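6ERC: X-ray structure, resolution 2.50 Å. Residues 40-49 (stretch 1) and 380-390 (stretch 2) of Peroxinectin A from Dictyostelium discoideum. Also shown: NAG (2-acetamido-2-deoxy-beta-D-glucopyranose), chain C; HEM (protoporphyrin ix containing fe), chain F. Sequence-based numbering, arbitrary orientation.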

# COMPACT_ATOMS: atom_id res chain seq x y z
N PHE A 40 -7.54 12.60 22.39
CA PHE A 40 -7.87 11.25 21.93
C PHE A 40 -9.29 11.24 21.37
O PHE A 40 -10.14 12.03 21.79
CB PHE A 40 -7.78 10.25 23.08
CG PHE A 40 -6.44 10.21 23.78
CD1 PHE A 40 -5.31 10.72 23.17
CD2 PHE A 40 -6.33 9.66 25.04
CE1 PHE A 40 -4.08 10.67 23.82
CE2 PHE A 40 -5.11 9.61 25.69
CZ PHE A 40 -3.99 10.12 25.08
N PRO A 41 -9.60 10.36 20.42
CA PRO A 41 -11.00 10.22 19.99
C PRO A 41 -11.85 9.59 21.08
O PRO A 41 -11.40 8.72 21.83
CB PRO A 41 -10.91 9.31 18.76
CG PRO A 41 -9.49 9.34 18.35
CD PRO A 41 -8.70 9.56 19.59
N ASN A 42 -13.10 10.04 21.17
CA ASN A 42 -14.04 9.51 22.15
C ASN A 42 -14.57 8.18 21.64
O ASN A 42 -15.50 8.14 20.83
CB ASN A 42 -15.18 10.50 22.40
CG ASN A 42 -16.18 9.98 23.41
OD1 ASN A 42 -15.87 9.14 24.25
ND2 ASN A 42 -17.41 10.49 23.33
N ILE A 43 -13.96 7.08 22.09
CA ILE A 43 -14.31 5.74 21.64
C ILE A 43 -15.00 5.02 22.80
O ILE A 43 -14.44 4.94 23.90
CB ILE A 43 -13.08 4.96 21.17
CG1 ILE A 43 -12.32 5.74 20.09
CG2 ILE A 43 -13.48 3.58 20.66
CD1 ILE A 43 -13.12 6.02 18.84
N THR A 44 -16.20 4.51 22.55
CA THR A 44 -16.91 3.71 23.54
C THR A 44 -16.67 2.21 23.36
O THR A 44 -16.89 1.45 24.31
CB THR A 44 -18.41 3.98 23.49
OG1 THR A 44 -18.91 3.70 22.18
CG2 THR A 44 -18.71 5.43 23.85
N ASN A 45 -16.24 1.78 22.18
CA ASN A 45 -15.91 0.38 21.94
C ASN A 45 -14.64 0.01 22.70
O ASN A 45 -13.99 0.83 23.34
CB ASN A 45 -15.74 0.12 20.44
CG ASN A 45 -17.06 -0.07 19.73
OD1 ASN A 45 -17.98 -0.67 20.27
ND2 ASN A 45 -17.15 0.43 18.51
N GLN A 46 -14.27 -1.27 22.61
CA GLN A 46 -13.07 -1.74 23.29
C GLN A 46 -11.83 -1.15 22.63
O GLN A 46 -11.85 -0.79 21.45
CB GLN A 46 -13.00 -3.26 23.25
CG GLN A 46 -14.23 -3.94 23.84
CD GLN A 46 -13.96 -5.37 24.26
OE1 GLN A 46 -13.11 -5.63 25.11
NE2 GLN A 46 -14.69 -6.31 23.66
N PRO A 47 -10.73 -1.03 23.37
CA PRO A 47 -9.50 -0.49 22.78
C PRO A 47 -9.01 -1.32 21.61
O PRO A 47 -9.43 -2.47 21.41
CB PRO A 47 -8.49 -0.52 23.94
CG PRO A 47 -9.33 -0.57 25.17
CD PRO A 47 -10.56 -1.34 24.80
N SER A 48 -8.11 -0.73 20.83
CA SER A 48 -7.64 -1.37 19.60
C SER A 48 -7.00 -2.72 19.88
O SER A 48 -7.32 -3.73 19.23
CB SER A 48 -6.66 -0.45 18.87
OG SER A 48 -7.25 0.80 18.57
N ARG A 49 -6.09 -2.77 20.86
CA ARG A 49 -5.37 -4.02 21.13
C ARG A 49 -6.32 -5.12 21.60
O ARG A 49 -6.05 -6.30 21.38
CB ARG A 49 -4.27 -3.78 22.16
CG ARG A 49 -3.52 -5.03 22.60
CD ARG A 49 -2.93 -5.80 21.43
NE ARG A 49 -2.17 -6.96 21.90
CZ ARG A 49 -1.70 -7.93 21.11
NH1 ARG A 49 -1.91 -7.89 19.80
NH2 ARG A 49 -1.03 -8.94 21.63
N ALA A 380 -2.56 -4.96 13.30
CA ALA A 380 -4.01 -4.93 13.45
C ALA A 380 -4.43 -3.78 14.36
O ALA A 380 -5.36 -3.02 14.03
CB ALA A 380 -4.50 -6.26 14.01
N SER A 381 -3.76 -3.62 15.50
CA SER A 381 -4.08 -2.52 16.40
C SER A 381 -3.82 -1.17 15.75
O SER A 381 -4.64 -0.24 15.88
CB SER A 381 -3.28 -2.65 17.70
OG SER A 381 -3.55 -3.87 18.35
N ARG A 382 -2.69 -1.03 15.05
CA ARG A 382 -2.39 0.23 14.39
C ARG A 382 -3.48 0.61 13.40
O ARG A 382 -3.83 1.79 13.27
CB ARG A 382 -1.04 0.14 13.68
CG ARG A 382 0.16 0.13 14.63
CD ARG A 382 1.48 0.36 13.91
NE ARG A 382 1.66 1.76 13.52
CZ ARG A 382 2.07 2.73 14.34
NH1 ARG A 382 2.34 2.46 15.61
NH2 ARG A 382 2.20 3.97 13.90
N ASN A 383 -4.05 -0.37 12.70
CA ASN A 383 -5.13 -0.09 11.76
C ASN A 383 -6.37 0.40 12.49
O ASN A 383 -6.97 1.42 12.11
CB ASN A 383 -5.44 -1.33 10.93
CG ASN A 383 -4.26 -1.76 10.07
OD1 ASN A 383 -3.50 -0.93 9.59
ND2 ASN A 383 -4.12 -3.06 9.87
N LEU A 384 -6.78 -0.30 13.55
CA LEU A 384 -7.93 0.14 14.34
C LEU A 384 -7.73 1.55 14.86
O LEU A 384 -8.62 2.39 14.77
CB LEU A 384 -8.18 -0.84 15.49
CG LEU A 384 -9.11 -2.02 15.22
CD1 LEU A 384 -10.53 -1.56 14.94
CD2 LEU A 384 -8.59 -2.88 14.07
N GLN A 385 -6.55 1.83 15.42
CA GLN A 385 -6.24 3.18 15.86
C GLN A 385 -6.41 4.18 14.73
O GLN A 385 -7.05 5.23 14.89
CB GLN A 385 -4.82 3.24 16.41
CG GLN A 385 -4.64 2.51 17.71
CD GLN A 385 -5.18 3.28 18.90
OE1 GLN A 385 -6.12 2.84 19.56
NE2 GLN A 385 -4.59 4.43 19.18
N ARG A 386 -5.83 3.88 13.56
CA ARG A 386 -5.85 4.81 12.44
C ARG A 386 -7.28 5.10 12.00
O ARG A 386 -7.63 6.25 11.71
CB ARG A 386 -5.02 4.26 11.28
CG ARG A 386 -4.67 5.28 10.20
CD ARG A 386 -3.65 6.29 10.68
NE ARG A 386 -2.43 5.67 11.18
CZ ARG A 386 -1.42 6.33 11.75
NH1 ARG A 386 -1.49 7.64 11.90
NH2 ARG A 386 -0.35 5.67 12.18
N ASN A 387 -8.13 4.07 11.94
CA ASN A 387 -9.53 4.29 11.61
C ASN A 387 -10.20 5.17 12.65
O ASN A 387 -10.96 6.09 12.31
CB ASN A 387 -10.26 2.95 11.49
CG ASN A 387 -9.85 2.17 10.26
OD1 ASN A 387 -10.43 2.32 9.19
ND2 ASN A 387 -8.84 1.32 10.41
N ARG A 388 -9.94 4.91 13.94
CA ARG A 388 -10.50 5.73 15.00
C ARG A 388 -9.83 7.10 15.06
O ARG A 388 -10.47 8.08 15.47
CB ARG A 388 -10.37 5.00 16.33
CG ARG A 388 -11.17 3.71 16.39
CD ARG A 388 -10.80 2.86 17.59
NE ARG A 388 -11.58 1.63 17.63
CZ ARG A 388 -11.57 0.77 18.64
NH1 ARG A 388 -10.80 1.00 19.70
NH2 ARG A 388 -12.32 -0.33 18.60
N ASP A 389 -8.56 7.17 14.66
CA ASP A 389 -7.89 8.46 14.54
C ASP A 389 -8.54 9.31 13.45
O ASP A 389 -8.79 10.51 13.65
CB ASP A 389 -6.41 8.23 14.24
CG ASP A 389 -5.63 9.52 14.02
OD1 ASP A 389 -6.23 10.62 14.14
OD2 ASP A 389 -4.42 9.44 13.74
N HIS A 390 -8.83 8.71 12.30
CA HIS A 390 -9.42 9.44 11.18
C HIS A 390 -10.92 9.63 11.32
O HIS A 390 -11.50 10.38 10.52
CB HIS A 390 -9.13 8.71 9.86
CG HIS A 390 -7.68 8.67 9.49
ND1 HIS A 390 -7.25 8.38 8.22
CD2 HIS A 390 -6.56 8.86 10.23
CE1 HIS A 390 -5.93 8.41 8.18
NE2 HIS A 390 -5.49 8.70 9.39
C1 NAG C . -18.54 10.19 24.00
C2 NAG C . -19.02 11.51 24.60
C3 NAG C . -20.28 11.30 25.43
C4 NAG C . -21.34 10.57 24.62
C5 NAG C . -20.76 9.29 24.02
C6 NAG C . -21.72 8.58 23.09
C7 NAG C . -17.31 13.22 25.05
C8 NAG C . -16.27 13.71 26.02
N2 NAG C . -17.97 12.12 25.41
O3 NAG C . -20.79 12.55 25.87
O4 NAG C . -22.45 10.24 25.44
O5 NAG C . -19.60 9.60 23.24
O6 NAG C . -21.04 7.80 22.12
O7 NAG C . -17.54 13.81 23.99
CHA HEM F . -0.18 0.94 5.88
CHB HEM F . 3.01 -2.54 6.93
CHC HEM F . 1.32 -5.19 3.22
CHD HEM F . -2.03 -1.81 2.33
C1A HEM F . 0.78 0.20 6.52
C2A HEM F . 1.42 0.55 7.76
C3A HEM F . 2.31 -0.41 8.07
C4A HEM F . 2.25 -1.40 7.01
CMA HEM F . 3.23 -0.47 9.30
CAA HEM F . 1.10 1.81 8.58
CBA HEM F . 0.43 1.34 9.87
CGA HEM F . -0.41 2.45 10.44
O1A HEM F . -1.39 2.88 9.78
O2A HEM F . -0.10 2.91 11.57
C1B HEM F . 2.84 -3.54 6.01
C2B HEM F . 3.64 -4.73 5.93
C3B HEM F . 3.18 -5.47 4.90
C4B HEM F . 2.07 -4.76 4.30
CMB HEM F . 4.80 -5.02 6.90
CAB HEM F . 3.67 -6.84 4.38
CBB HEM F . 4.63 -7.55 4.97
C1C HEM F . 0.26 -4.52 2.66
C2C HEM F . -0.54 -4.96 1.53
C3C HEM F . -1.47 -4.02 1.29
C4C HEM F . -1.27 -2.96 2.25
CMC HEM F . -0.28 -6.31 0.83
CAC HEM F . -2.61 -3.91 0.24
CBC HEM F . -2.89 -4.80 -0.71
C1D HEM F . -1.79 -0.75 3.18
C2D HEM F . -2.48 0.52 3.17
C3D HEM F . -1.97 1.26 4.16
C4D HEM F . -0.94 0.50 4.82
CMD HEM F . -3.61 0.90 2.20
CAD HEM F . -2.35 2.70 4.54
CBD HEM F . -1.62 3.59 3.54
CGD HEM F . -1.20 4.90 4.18
O1D HEM F . -0.11 4.92 4.81
O2D HEM F . -1.93 5.91 4.06
NA HEM F . 1.32 -0.99 6.08
NB HEM F . 1.89 -3.58 5.00
NC HEM F . -0.21 -3.29 3.06
ND HEM F . -0.86 -0.73 4.20
FE HEM F . 0.54 -2.11 4.56

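The main polar anchor of this contact is Arg388. Its side chain reaches from the helix of stretch 2 to the backbone of the loop in stretch 1. Arg388 NH1 donates a hydrogen bond to Gln46 O at 2.7 Å, and Arg388 NH2 donates to the same Gln46 O at 2.9 Å. The carbonyl oxygen lies at the edge of the guanidinium, near its plane, so both terminal nitrogens can turn an N-H to it. The N-H...O angles, 143° and 133°, are bent, as expected when one acceptor is shared by two donors. The side chain is nearly extended beyond chi1, with chi2, chi3 and chi4 all close to 180°. This carries the guanidinium well beyond the helix backbone. Arg388 NH2 is also hydrogen-bonded elsewhere in the structure.

The second polar link joins two side chains. Ser48 OG donates a hydrogen bond to Gln385 OE1 at 2.5 Å, a short distance. The CA-to-CB bond of Gln385 points sideways, but the end of its side chain comes nearer to stretch 1 and brings OE1 to the serine. Nearby nitrogens do not add to this network. Ser48 N and Arg388 NH1 are 3.4 Å apart, but both are donors. Ser48 OG and Gln385 N are also 3.4 Å apart, with a poor angle for a hydrogen bond.

Ser48 is also the knob of the packing. Its side chain sits among Ser381, Leu384, Gln385 and Arg388. Ser48 CB lies 3.6 Å from Ser381 O, and Ser48 OG lies 3.6 Å from Leu384 CB. The backbones come close here: Ser48 CA and Ser381 CA are 4.9 Å apart, and the small serine side chain fits in the space. Ser381 O also accepts the helical hydrogen bond from Gln385 N at 2.9 Å. Pro47 holds the N-cap position, and Ser48 begins the helix of stretch 1.

Next to Ser48, Arg49 packs against Ser381. Arg49 CA is 3.3 Å from Ser381 OG. The CA-to-CB bond of Arg49 points away from stretch 2 overall, yet CB still touches that stretch, and Arg49 CD lies 3.7 Å from Ser381 OG.

Around the Arg388 guanidinium the loop supplies nonpolar contacts. Ile43 CG2 lies over one face, 3.8 Å from Arg388 NH1. Asn45 CB is 3.9 Å from Arg388 NH2. The methyl covers one face, while Gln46 O lies at the edge.

At the other end, Pro41 meets the helix backbone. Pro41 CG is 3.3 Å from Arg388 O and 4.2 Å from Asp389 CA. The CA-to-CB bond of Pro41 points toward stretch 2, and the ring rests on the main chain.

The two stretches bury 454 Å² in total, with Arg388 and Ser48 the residues most covered. Arg382 and Arg386 make no contact with stretch 1; both hydrogen-bond to the heme. Asn42 is also out of reach and carries the NAG, with Asn42 ND2 bonded to NAG C1 at 1.3 Å.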